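Local atomic coordinates of adenosine kinase, putative (Trypanosoma brucei, PDB entry 3OTX), a protein that probably catalyses the magnesium-dependent transfer of a phosphate from ATP to adenosine, giving AMP in purine salvage. Residues 272-286 / 317-329. The protein carries 1 engineered substitution. Numbering follows the deposited sequence.
Sequences TVLATKDGVETVPVP and LRRCCETGHYTAQ. With AP5 (bis(adenosine)-5'-pentaphosphate), chain C.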
ATOM      1  N   THR A 272      -6.439 -16.379  -3.381  1.00 15.85           N
ATOM      2  CA  THR A 272      -6.109 -15.181  -4.088  1.00 14.91           C
ATOM      3  C   THR A 272      -6.403 -15.392  -5.575  1.00 15.56           C
ATOM      4  O   THR A 272      -6.061 -16.430  -6.150  1.00 18.16           O
ATOM      5  CB  THR A 272      -4.634 -14.807  -3.884  1.00 15.56           C
ATOM      6  OG1 THR A 272      -4.462 -14.337  -2.540  1.00 16.02           O
ATOM      7  CG2 THR A 272      -4.203 -13.684  -4.838  1.00 18.31           C
ATOM      8  N   VAL A 273      -7.055 -14.404  -6.164  1.00 14.88           N
ATOM      9  CA  VAL A 273      -7.456 -14.464  -7.590  1.00 15.98           C
ATOM     10  C   VAL A 273      -6.344 -13.800  -8.421  1.00 15.80           C
ATOM     11  O   VAL A 273      -5.904 -12.707  -8.107  1.00 16.45           O
ATOM     12  CB  VAL A 273      -8.821 -13.781  -7.813  1.00 16.54           C
ATOM     13  CG1 VAL A 273      -9.180 -13.669  -9.316  1.00 18.22           C
ATOM     14  CG2 VAL A 273      -9.917 -14.535  -7.108  1.00 19.37           C
ATOM     15  N   LEU A 274      -5.846 -14.519  -9.405  1.00 18.48           N
ATOM     16  CA  LEU A 274      -4.726 -14.073 -10.224  1.00 16.58           C
ATOM     17  C   LEU A 274      -5.168 -14.141 -11.682  1.00 18.17           C
ATOM     18  O   LEU A 274      -5.471 -15.217 -12.178  1.00 21.70           O
ATOM     19  CB  LEU A 274      -3.512 -14.989 -10.009  1.00 17.77           C
ATOM     20  CG  LEU A 274      -2.249 -14.795 -10.858  1.00 17.99           C
ATOM     21  CD1 LEU A 274      -1.629 -13.395 -10.684  1.00 23.12           C
ATOM     22  CD2 LEU A 274      -1.169 -15.856 -10.573  1.00 18.70           C
ATOM     23  N   ALA A 275      -5.237 -12.995 -12.362  1.00 18.00           N
ATOM     24  CA  ALA A 275      -5.713 -12.993 -13.770  1.00 18.98           C
ATOM     25  C   ALA A 275      -4.742 -12.301 -14.685  1.00 19.07           C
ATOM     26  O   ALA A 275      -4.159 -11.273 -14.325  1.00 18.48           O
ATOM     27  CB  ALA A 275      -7.072 -12.344 -13.893  1.00 22.34           C
ATOM     28  N   THR A 276      -4.601 -12.861 -15.890  1.00 21.00           N
ATOM     29  CA  THR A 276      -3.814 -12.244 -16.950  1.00 22.45           C
ATOM     30  C   THR A 276      -4.570 -12.489 -18.262  1.00 25.12           C
ATOM     31  O   THR A 276      -5.640 -13.113 -18.262  1.00 24.48           O
ATOM     32  CB  THR A 276      -2.410 -12.864 -17.064  1.00 21.91           C
ATOM     33  OG1 THR A 276      -2.539 -14.175 -17.615  1.00 23.86           O
ATOM     34  CG2 THR A 276      -1.648 -12.927 -15.719  1.00 23.00           C
ATOM     35  N   LYS A 277      -4.024 -12.014 -19.385  1.00 24.49           N
ATOM     36  CA  LYS A 277      -4.648 -12.287 -20.680  1.00 27.03           C
ATOM     37  C   LYS A 277      -4.802 -13.789 -20.895  1.00 27.01           C
ATOM     38  O   LYS A 277      -5.624 -14.218 -21.712  1.00 29.62           O
ATOM     39  CB  LYS A 277      -3.824 -11.661 -21.823  1.00 29.34           C
ATOM     40  CG  LYS A 277      -2.481 -12.329 -22.037  1.00 30.57           C
ATOM     41  CD  LYS A 277      -1.638 -11.604 -23.063  1.00 38.09           C
ATOM     42  CE  LYS A 277      -0.360 -12.374 -23.302  1.00 46.45           C
ATOM     43  NZ  LYS A 277       0.573 -11.588 -24.147  1.00 54.02           N
ATOM     44  N   ASP A 278      -3.997 -14.581 -20.179  1.00 26.94           N
ATOM     45  CA  ASP A 278      -3.943 -16.037 -20.393  1.00 30.78           C
ATOM     46  C   ASP A 278      -5.026 -16.803 -19.660  1.00 29.65           C
ATOM     47  O   ASP A 278      -5.195 -18.003 -19.881  1.00 32.49           O
ATOM     48  CB  ASP A 278      -2.574 -16.590 -19.980  1.00 34.64           C
ATOM     49  CG  ASP A 278      -1.481 -16.278 -20.991  1.00 46.49           C
ATOM     50  OD1 ASP A 278      -1.803 -15.956 -22.158  1.00 47.51           O
ATOM     51  OD2 ASP A 278      -0.292 -16.359 -20.611  1.00 53.24           O
ATOM     52  N   GLY A 279      -5.745 -16.118 -18.772  1.00 25.56           N
ATOM     53  CA  GLY A 279      -6.814 -16.737 -18.000  1.00 25.94           C
ATOM     54  C   GLY A 279      -6.779 -16.321 -16.533  1.00 25.32           C
ATOM     55  O   GLY A 279      -5.970 -15.493 -16.119  1.00 23.44           O
ATOM     56  N   VAL A 280      -7.670 -16.909 -15.753  1.00 26.01           N
ATOM     57  CA  VAL A 280      -7.799 -16.617 -14.341  1.00 24.16           C
ATOM     58  C   VAL A 280      -7.492 -17.881 -13.554  1.00 23.56           C
ATOM     59  O   VAL A 280      -8.012 -18.951 -13.881  1.00 27.06           O
ATOM     60  CB  VAL A 280      -9.227 -16.149 -14.009  1.00 25.86           C
ATOM     61  CG1 VAL A 280      -9.348 -15.838 -12.527  1.00 27.57           C
ATOM     62  CG2 VAL A 280      -9.592 -14.921 -14.835  1.00 31.45           C
ATOM     63  N   GLU A 281      -6.650 -17.747 -12.526  1.00 24.17           N
ATOM     64  CA  GLU A 281      -6.335 -18.849 -11.625  1.00 24.99           C
ATOM     65  C   GLU A 281      -6.591 -18.401 -10.192  1.00 23.22           C
ATOM     66  O   GLU A 281      -6.740 -17.207  -9.899  1.00 20.88           O
ATOM     67  CB  GLU A 281      -4.856 -19.212 -11.686  1.00 28.50           C
ATOM     68  CG  GLU A 281      -4.234 -19.360 -13.045  1.00 48.47           C
ATOM     69  CD  GLU A 281      -2.728 -19.188 -12.967  1.00 54.49           C
ATOM     70  OE1 GLU A 281      -2.103 -19.807 -12.074  1.00 49.46           O
ATOM     71  OE2 GLU A 281      -2.174 -18.427 -13.789  1.00 57.90           O
ATOM     72  N   THR A 282      -6.633 -19.371  -9.290  1.00 23.88           N
ATOM     73  CA  THR A 282      -6.689 -19.061  -7.874  1.00 24.27           C
ATOM     74  C   THR A 282      -5.470 -19.668  -7.197  1.00 24.13           C
ATOM     75  O   THR A 282      -5.014 -20.761  -7.553  1.00 25.87           O
ATOM     76  CB  THR A 282      -7.997 -19.560  -7.215  1.00 25.12           C
ATOM     77  OG1 THR A 282      -8.198 -20.932  -7.524  1.00 25.33           O
ATOM     78  CG2 THR A 282      -9.208 -18.769  -7.728  1.00 25.91           C
ATOM     79  N   VAL A 283      -4.935 -18.923  -6.235  1.00 19.76           N
ATOM     80  CA  VAL A 283      -3.791 -19.358  -5.465  1.00 19.44           C
ATOM     81  C   VAL A 283      -4.222 -19.560  -4.006  1.00 19.99           C
ATOM     82  O   VAL A 283      -4.534 -18.582  -3.312  1.00 18.13           O
ATOM     83  CB  VAL A 283      -2.683 -18.290  -5.508  1.00 21.29           C
ATOM     84  CG1 VAL A 283      -1.434 -18.768  -4.802  1.00 24.43           C
ATOM     85  CG2 VAL A 283      -2.373 -17.884  -6.953  1.00 21.64           C
ATOM     86  N   PRO A 284      -4.214 -20.812  -3.523  1.00 17.22           N
ATOM     87  CA  PRO A 284      -4.713 -21.078  -2.160  1.00 15.40           C
ATOM     88  C   PRO A 284      -3.890 -20.401  -1.091  1.00 19.93           C
ATOM     89  O   PRO A 284      -2.671 -20.230  -1.224  1.00 20.39           O
ATOM     90  CB  PRO A 284      -4.605 -22.588  -2.014  1.00 17.06           C
ATOM     91  CG  PRO A 284      -4.543 -23.123  -3.397  1.00 23.59           C
ATOM     92  CD  PRO A 284      -3.999 -22.060  -4.285  1.00 17.10           C
ATOM     93  N   VAL A 285      -4.575 -19.999  -0.039  1.00 18.79           N
ATOM     94  CA  VAL A 285      -3.905 -19.416   1.117  1.00 16.70           C
ATOM     95  C   VAL A 285      -3.679 -20.565   2.112  1.00 18.85           C
ATOM     96  O   VAL A 285      -4.632 -21.287   2.468  1.00 20.11           O
ATOM     97  CB  VAL A 285      -4.787 -18.318   1.746  1.00 16.80           C
ATOM     98  CG1 VAL A 285      -4.271 -17.932   3.134  1.00 17.92           C
ATOM     99  CG2 VAL A 285      -4.851 -17.115   0.844  1.00 15.96           C
ATOM    100  N   PRO A 286      -2.424 -20.755   2.576  1.00 20.99           N
ATOM    101  CA  PRO A 286      -2.165 -21.860   3.503  1.00 22.51           C
ATOM    102  C   PRO A 286      -2.999 -21.756   4.789  1.00 21.25           C
ATOM    103  O   PRO A 286      -3.196 -20.665   5.315  1.00 20.17           O
ATOM    104  CB  PRO A 286      -0.660 -21.733   3.802  1.00 22.52           C
ATOM    105  CG  PRO A 286      -0.113 -20.958   2.676  1.00 22.27           C
ATOM    106  CD  PRO A 286      -1.207 -19.987   2.281  1.00 20.29           C
ATOM    107  N   LEU A 317       4.241 -15.343 -11.473  1.00 22.64           N
ATOM    108  CA  LEU A 317       3.178 -14.606 -10.780  1.00 21.29           C
ATOM    109  C   LEU A 317       2.570 -15.393  -9.638  1.00 21.12           C
ATOM    110  O   LEU A 317       2.288 -14.831  -8.596  1.00 18.79           O
ATOM    111  CB  LEU A 317       2.089 -14.148 -11.739  1.00 22.43           C
ATOM    112  CG  LEU A 317       2.485 -13.004 -12.677  1.00 19.35           C
ATOM    113  CD1 LEU A 317       1.452 -12.883 -13.784  1.00 20.47           C
ATOM    114  CD2 LEU A 317       2.683 -11.664 -11.958  1.00 20.09           C
ATOM    115  N   ARG A 318       2.365 -16.693  -9.841  1.00 21.51           N
ATOM    116  CA  ARG A 318       1.801 -17.502  -8.782  1.00 19.97           C
ATOM    117  C   ARG A 318       2.722 -17.570  -7.548  1.00 21.63           C
ATOM    118  O   ARG A 318       2.253 -17.503  -6.390  1.00 21.57           O
ATOM    119  CB  ARG A 318       1.480 -18.888  -9.314  1.00 22.64           C
ATOM    120  CG  ARG A 318       0.576 -19.640  -8.438  1.00 26.15           C
ATOM    121  CD  ARG A 318       0.033 -20.838  -9.214  1.00 32.34           C
ATOM    122  NE  ARG A 318      -0.739 -21.654  -8.300  1.00 40.45           N
ATOM    123  CZ  ARG A 318      -2.052 -21.813  -8.371  1.00 39.37           C
ATOM    124  NH1 ARG A 318      -2.739 -21.237  -9.353  1.00 33.23           N
ATOM    125  NH2 ARG A 318      -2.662 -22.593  -7.488  1.00 43.43           N
ATOM    126  N   ARG A 319       4.029 -17.679  -7.791  1.00 19.59           N
ATOM    127  CA  ARG A 319       5.028 -17.645  -6.718  1.00 20.96           C
ATOM    128  C   ARG A 319       5.067 -16.296  -5.989  1.00 19.37           C
ATOM    129  O   ARG A 319       5.336 -16.267  -4.796  1.00 21.64           O
ATOM    130  CB  ARG A 319       6.431 -18.001  -7.256  1.00 23.86           C
ATOM    131  CG  ARG A 319       7.534 -18.128  -6.185  1.00 29.66           C
ATOM    132  CD  ARG A 319       7.109 -19.121  -5.110  1.00 23.92           C
ATOM    133  NE  ARG A 319       8.086 -19.302  -4.045  1.00 26.33           N
ATOM    134  CZ  ARG A 319       7.882 -20.032  -2.943  1.00 30.37           C
ATOM    135  NH1 ARG A 319       6.730 -20.659  -2.755  1.00 29.86           N
ATOM    136  NH2 ARG A 319       8.837 -20.145  -2.023  1.00 31.26           N
ATOM    137  N   CYS A 320       4.839 -15.215  -6.720  1.00 18.86           N
ATOM    138  CA  CYS A 320       4.776 -13.874  -6.135  1.00 14.14           C
ATOM    139  C   CYS A 320       3.606 -13.847  -5.146  1.00 17.94           C
ATOM    140  O   CYS A 320       3.724 -13.350  -4.016  1.00 16.30           O
ATOM    141  CB  CYS A 320       4.610 -12.817  -7.237  1.00 15.61           C
ATOM    142  SG  CYS A 320       6.117 -12.621  -8.241  1.00 19.64           S
ATOM    143  N   CYS A 321       2.486 -14.434  -5.563  1.00 16.46           N
ATOM    144  CA  CYS A 321       1.315 -14.583  -4.670  1.00 16.80           C
ATOM    145  C   CYS A 321       1.598 -15.449  -3.434  1.00 16.78           C
ATOM    146  O   CYS A 321       1.255 -15.073  -2.307  1.00 16.83           O
ATOM    147  CB  CYS A 321       0.080 -15.107  -5.437  1.00 17.44           C
ATOM    148  SG  CYS A 321      -0.564 -13.991  -6.675  1.00 19.12           S
ATOM    149  N   GLU A 322       2.213 -16.622  -3.636  1.00 15.24           N
ATOM    150  CA  GLU A 322       2.649 -17.487  -2.528  1.00 16.78           C
ATOM    151  C   GLU A 322       3.534 -16.718  -1.547  1.00 17.63           C
ATOM    152  O   GLU A 322       3.387 -16.861  -0.336  1.00 18.13           O
ATOM    153  CB  GLU A 322       3.346 -18.761  -3.055  1.00 21.34           C
ATOM    154  CG  GLU A 322       2.381 -19.664  -3.822  1.00 22.79           C
ATOM    155  CD  GLU A 322       3.072 -20.723  -4.656  1.00 32.80           C
ATOM    156  OE1 GLU A 322       2.331 -21.580  -5.175  1.00 31.32           O
ATOM    157  OE2 GLU A 322       4.327 -20.716  -4.767  1.00 30.03           O
ATOM    158  N   THR A 323       4.444 -15.899  -2.075  1.00 15.93           N
ATOM    159  CA  THR A 323       5.351 -15.130  -1.210  1.00 15.82           C
ATOM    160  C   THR A 323       4.572 -14.062  -0.415  1.00 15.65           C
ATOM    161  O   THR A 323       4.814 -13.876   0.794  1.00 17.60           O
ATOM    162  CB  THR A 323       6.481 -14.494  -2.033  1.00 18.43           C
ATOM    163  OG1 THR A 323       7.137 -15.515  -2.789  1.00 19.87           O
ATOM    164  CG2 THR A 323       7.502 -13.822  -1.104  1.00 19.40           C
ATOM    165  N   GLY A 324       3.626 -13.412  -1.079  1.00 14.66           N
ATOM    166  CA  GLY A 324       2.765 -12.434  -0.419  1.00 15.02           C
ATOM    167  C   GLY A 324       1.944 -13.108   0.674  1.00 15.14           C
ATOM    168  O   GLY A 324       1.703 -12.502   1.717  1.00 15.34           O
ATOM    169  N   HIS A 325       1.489 -14.343   0.442  1.00 14.71           N
ATOM    170  CA  HIS A 325       0.760 -15.051   1.510  1.00 12.97           C
ATOM    171  C   HIS A 325       1.670 -15.298   2.703  1.00 16.80           C
ATOM    172  O   HIS A 325       1.248 -15.163   3.848  1.00 15.93           O
ATOM    173  CB  HIS A 325       0.203 -16.390   1.041  1.00 13.57           C
ATOM    174  CG  HIS A 325      -0.821 -16.272  -0.030  1.00 14.68           C
ATOM    175  ND1 HIS A 325      -1.167 -17.350  -0.818  1.00 16.80           N
ATOM    176  CD2 HIS A 325      -1.578 -15.227  -0.450  1.00 15.79           C
ATOM    177  CE1 HIS A 325      -2.091 -16.969  -1.686  1.00 15.88           C
ATOM    178  NE2 HIS A 325      -2.360 -15.690  -1.478  1.00 15.02           N
ATOM    179  N   TYR A 326       2.920 -15.659   2.428  1.00 16.15           N
ATOM    180  CA  TYR A 326       3.858 -15.908   3.499  1.00 18.06           C
ATOM    181  C   TYR A 326       4.045 -14.635   4.371  1.00 17.45           C
ATOM    182  O   TYR A 326       3.927 -14.680   5.606  1.00 17.89           O
ATOM    183  CB  TYR A 326       5.210 -16.392   2.929  1.00 18.25           C
ATOM    184  CG  TYR A 326       6.258 -16.321   3.993  1.00 17.95           C
ATOM    185  CD1 TYR A 326       6.310 -17.261   5.026  1.00 21.28           C
ATOM    186  CD2 TYR A 326       7.149 -15.264   4.010  1.00 18.11           C
ATOM    187  CE1 TYR A 326       7.274 -17.163   6.050  1.00 25.12           C
ATOM    188  CE2 TYR A 326       8.096 -15.137   5.028  1.00 23.41           C
ATOM    189  CZ  TYR A 326       8.145 -16.087   6.032  1.00 24.56           C
ATOM    190  OH  TYR A 326       9.095 -15.936   7.012  1.00 29.29           O
ATOM    191  N   THR A 327       4.374 -13.528   3.723  1.00 15.89           N
ATOM    192  CA  THR A 327       4.620 -12.298   4.444  1.00 15.59           C
ATOM    193  C   THR A 327       3.369 -11.804   5.171  1.00 17.93           C
ATOM    194  O   THR A 327       3.457 -11.381   6.323  1.00 16.99           O
ATOM    195  CB  THR A 327       5.241 -11.191   3.563  1.00 14.66           C
ATOM    196  OG1 THR A 327       4.491 -11.036   2.376  1.00 14.69           O
ATOM    197  CG2 THR A 327       6.675 -11.573   3.161  1.00 16.47           C
ATOM    198  N   ALA A 328       2.214 -11.895   4.519  1.00 17.39           N
ATOM    199  CA  ALA A 328       0.959 -11.484   5.181  1.00 18.60           C
ATOM    200  C   ALA A 328       0.695 -12.335   6.423  1.00 17.42           C
ATOM    201  O   ALA A 328       0.358 -11.805   7.498  1.00 20.00           O
ATOM    202  CB  ALA A 328      -0.212 -11.565   4.203  1.00 16.29           C
ATOM    203  N   GLN A 329       0.900 -13.647   6.291  1.00 16.86           N
ATOM    204  CA  GLN A 329       0.695 -14.536   7.403  1.00 18.56           C
ATOM    205  C   GLN A 329       1.684 -14.284   8.539  1.00 20.94           C
ATOM    206  O   GLN A 329       1.330 -14.415   9.702  1.00 23.21           O
ATOM    207  CB  GLN A 329       0.650 -15.989   6.950  1.00 19.68           C
ATOM    208  CG  GLN A 329      -0.685 -16.248   6.241  1.00 18.25           C
ATOM    209  CD  GLN A 329      -0.979 -17.698   5.951  1.00 23.05           C
ATOM    210  OE1 GLN A 329      -0.090 -18.547   5.957  1.00 25.50           O
ATOM    211  NE2 GLN A 329      -2.238 -17.993   5.702  1.00 21.85           N
TER
HETATM  212  PA  AP5 C 346      -6.645  -9.673   2.961  1.00 14.08           P
HETATM  213  O1A AP5 C 346      -7.573  -9.738   4.169  1.00 14.78           O
HETATM  214  O2A AP5 C 346      -7.322  -9.984   1.642  1.00 15.80           O
HETATM  215  O3A AP5 C 346      -5.934  -8.240   2.778  1.00 14.22           O
HETATM  216  PB  AP5 C 346      -6.592  -6.791   3.045  1.00 14.59           P
HETATM  217  O1B AP5 C 346      -8.089  -6.830   3.060  1.00 15.34           O
HETATM  218  O2B AP5 C 346      -5.936  -5.850   2.096  1.00 16.02           O
HETATM  219  O3B AP5 C 346      -6.050  -6.557   4.524  1.00 15.66           O
HETATM  220  PG  AP5 C 346      -6.496  -5.591   5.710  1.00 20.12           P
HETATM  221  O1G AP5 C 346      -6.038  -6.234   6.982  1.00 28.34           O
HETATM  222  O2G AP5 C 346      -7.986  -5.352   5.809  1.00 21.35           O
HETATM  223  O3G AP5 C 346      -5.609  -4.358   5.393  1.00 19.99           O
HETATM  224  PD  AP5 C 346      -5.483  -2.934   6.148  1.00 19.89           P
HETATM  225  O1D AP5 C 346      -6.386  -2.796   7.361  1.00 21.05           O
HETATM  226  O2D AP5 C 346      -5.582  -1.905   5.057  1.00 20.75           O
HETATM  227  O3D AP5 C 346      -3.986  -3.042   6.731  1.00 16.42           O
HETATM  228  PE  AP5 C 346      -2.632  -2.652   5.946  1.00 18.91           P
HETATM  229  O1E AP5 C 346      -2.735  -3.094   4.514  1.00 20.09           O
HETATM  230  O2E AP5 C 346      -1.433  -3.138   6.757  1.00 21.15           O
HETATM  231  O5F AP5 C 346      -5.389 -10.622   3.271  1.00 13.22           O
HETATM  232  C5F AP5 C 346      -4.256 -10.641   2.404  1.00 13.47           C
HETATM  233  C4F AP5 C 346      -3.529 -11.952   2.580  1.00 11.80           C
HETATM  234  O4F AP5 C 346      -3.211 -12.152   3.964  1.00 15.07           O
HETATM  235  C3F AP5 C 346      -4.350 -13.189   2.231  1.00 14.08           C
HETATM  236  O3F AP5 C 346      -4.232 -13.468   0.858  1.00 15.69           O
HETATM  237  C2F AP5 C 346      -3.789 -14.245   3.139  1.00 17.57           C
HETATM  238  O2F AP5 C 346      -2.603 -14.764   2.591  1.00 17.61           O
HETATM  239  C1F AP5 C 346      -3.408 -13.445   4.389  1.00 14.42           C
HETATM  240  N9A AP5 C 346      -4.481 -13.412   5.424  1.00 15.43           N
HETATM  241  C8A AP5 C 346      -5.276 -12.316   5.772  1.00 13.65           C
HETATM  242  N7A AP5 C 346      -6.107 -12.712   6.775  1.00 16.39           N
HETATM  243  C5A AP5 C 346      -5.846 -14.007   7.073  1.00 16.49           C
HETATM  244  C6A AP5 C 346      -6.342 -14.885   8.011  1.00 22.18           C
HETATM  245  N6A AP5 C 346      -7.216 -14.501   8.945  1.00 26.43           N
HETATM  246  N1A AP5 C 346      -5.833 -16.160   8.060  1.00 25.29           N
HETATM  247  C2A AP5 C 346      -4.819 -16.580   7.213  1.00 25.08           C
HETATM  248  N3A AP5 C 346      -4.323 -15.686   6.287  1.00 18.78           N
HETATM  249  C4A AP5 C 346      -4.804 -14.429   6.233  1.00 17.69           C
HETATM  250  O5J AP5 C 346      -2.653  -1.028   5.943  1.00 19.13           O
HETATM  251  C5J AP5 C 346      -2.624  -0.322   7.172  1.00 17.96           C
HETATM  252  C4J AP5 C 346      -1.861   0.955   6.867  1.00 11.65           C
HETATM  253  O4J AP5 C 346      -2.655   1.841   6.061  1.00 15.56           O
HETATM  254  C3J AP5 C 346      -1.553   1.800   8.108  1.00 12.83           C
HETATM  255  O3J AP5 C 346      -0.168   1.633   8.412  1.00 14.33           O
HETATM  256  C2J AP5 C 346      -1.921   3.237   7.706  1.00 14.02           C
HETATM  257  O2J AP5 C 346      -0.919   4.195   8.028  1.00 14.13           O
HETATM  258  C1J AP5 C 346      -2.080   3.114   6.210  1.00 14.74           C
HETATM  259  N9B AP5 C 346      -2.937   4.153   5.621  1.00 10.32           N
HETATM  260  C8B AP5 C 346      -4.239   4.393   5.965  1.00 11.93           C
HETATM  261  N7B AP5 C 346      -4.654   5.456   5.228  1.00 14.87           N
HETATM  262  C5B AP5 C 346      -3.624   5.874   4.427  1.00  9.35           C
HETATM  263  C6B AP5 C 346      -3.506   6.898   3.480  1.00 10.20           C
HETATM  264  N6B AP5 C 346      -4.472   7.795   3.225  1.00 11.62           N
HETATM  265  N1B AP5 C 346      -2.279   7.033   2.892  1.00 11.27           N
HETATM  266  C2B AP5 C 346      -1.221   6.177   3.093  1.00 11.88           C
HETATM  267  N3B AP5 C 346      -1.323   5.197   4.058  1.00 11.58           N
HETATM  268  C4B AP5 C 346      -2.531   5.041   4.678  1.00  9.40           C
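Val283 straddles Cys321, its CG1 and CG2 both 4.0 Å from Cys321 CB, while Leu274 and Thr272 close on the sulfur from the neighbouring strand. Leu274 crosses Leu317 at about a right angle, with both methyls at the Leu317 CB, and Thr276 CG2 meets Leu317 CD1 tip to tip. Towards the C-terminal half of the helix this apolar layer gives way to His325. Val285 CG2 covers one face of its imidazole in a CH-pi contact, 3.8 Å from the ring centroid and close to the ring normal; Cys321 O lies over the opposite face. At the ring edge His325 NE2 shares a hydrogen bond with Thr272 OG1 (2.7 Å), which together with the two covered faces should fix the ring's rotation. Beyond it, Gln329 NE2 is held from two sides: it donates to Pro286 O (2.9 Å, 172° at the hydrogen, in the carbonyl plane) and to N3A of the adenine of AP5 (3.2 Å). One amide thus joins the loop to the bound nucleotide, whose ribose O2F lies 3.2 Å from His325 CD2. At the outer edge, Arg318 has its CG anti to the backbone N and its chain extended from CG to NE, which takes it past Val283 and carries the guanidinium out to the edge strand. There its NH1 donates a hydrogen bond to the anti lone pair of Glu281 OE1 (3.1 Å) within a salt bridge, the carboxylate and guanidinium planes only 3° apart. The hairpin 272-276/279-283, closed by a type I turn, ends the large sheet of this ribokinase-type fold, strand 279-283 being outermost. Helix 317-329 runs along it, at 30° to that strand, with helix 300-311 packed on Cys320 and Thr323, while helix 242-251 touches Val273 and Thr282 of the hairpin.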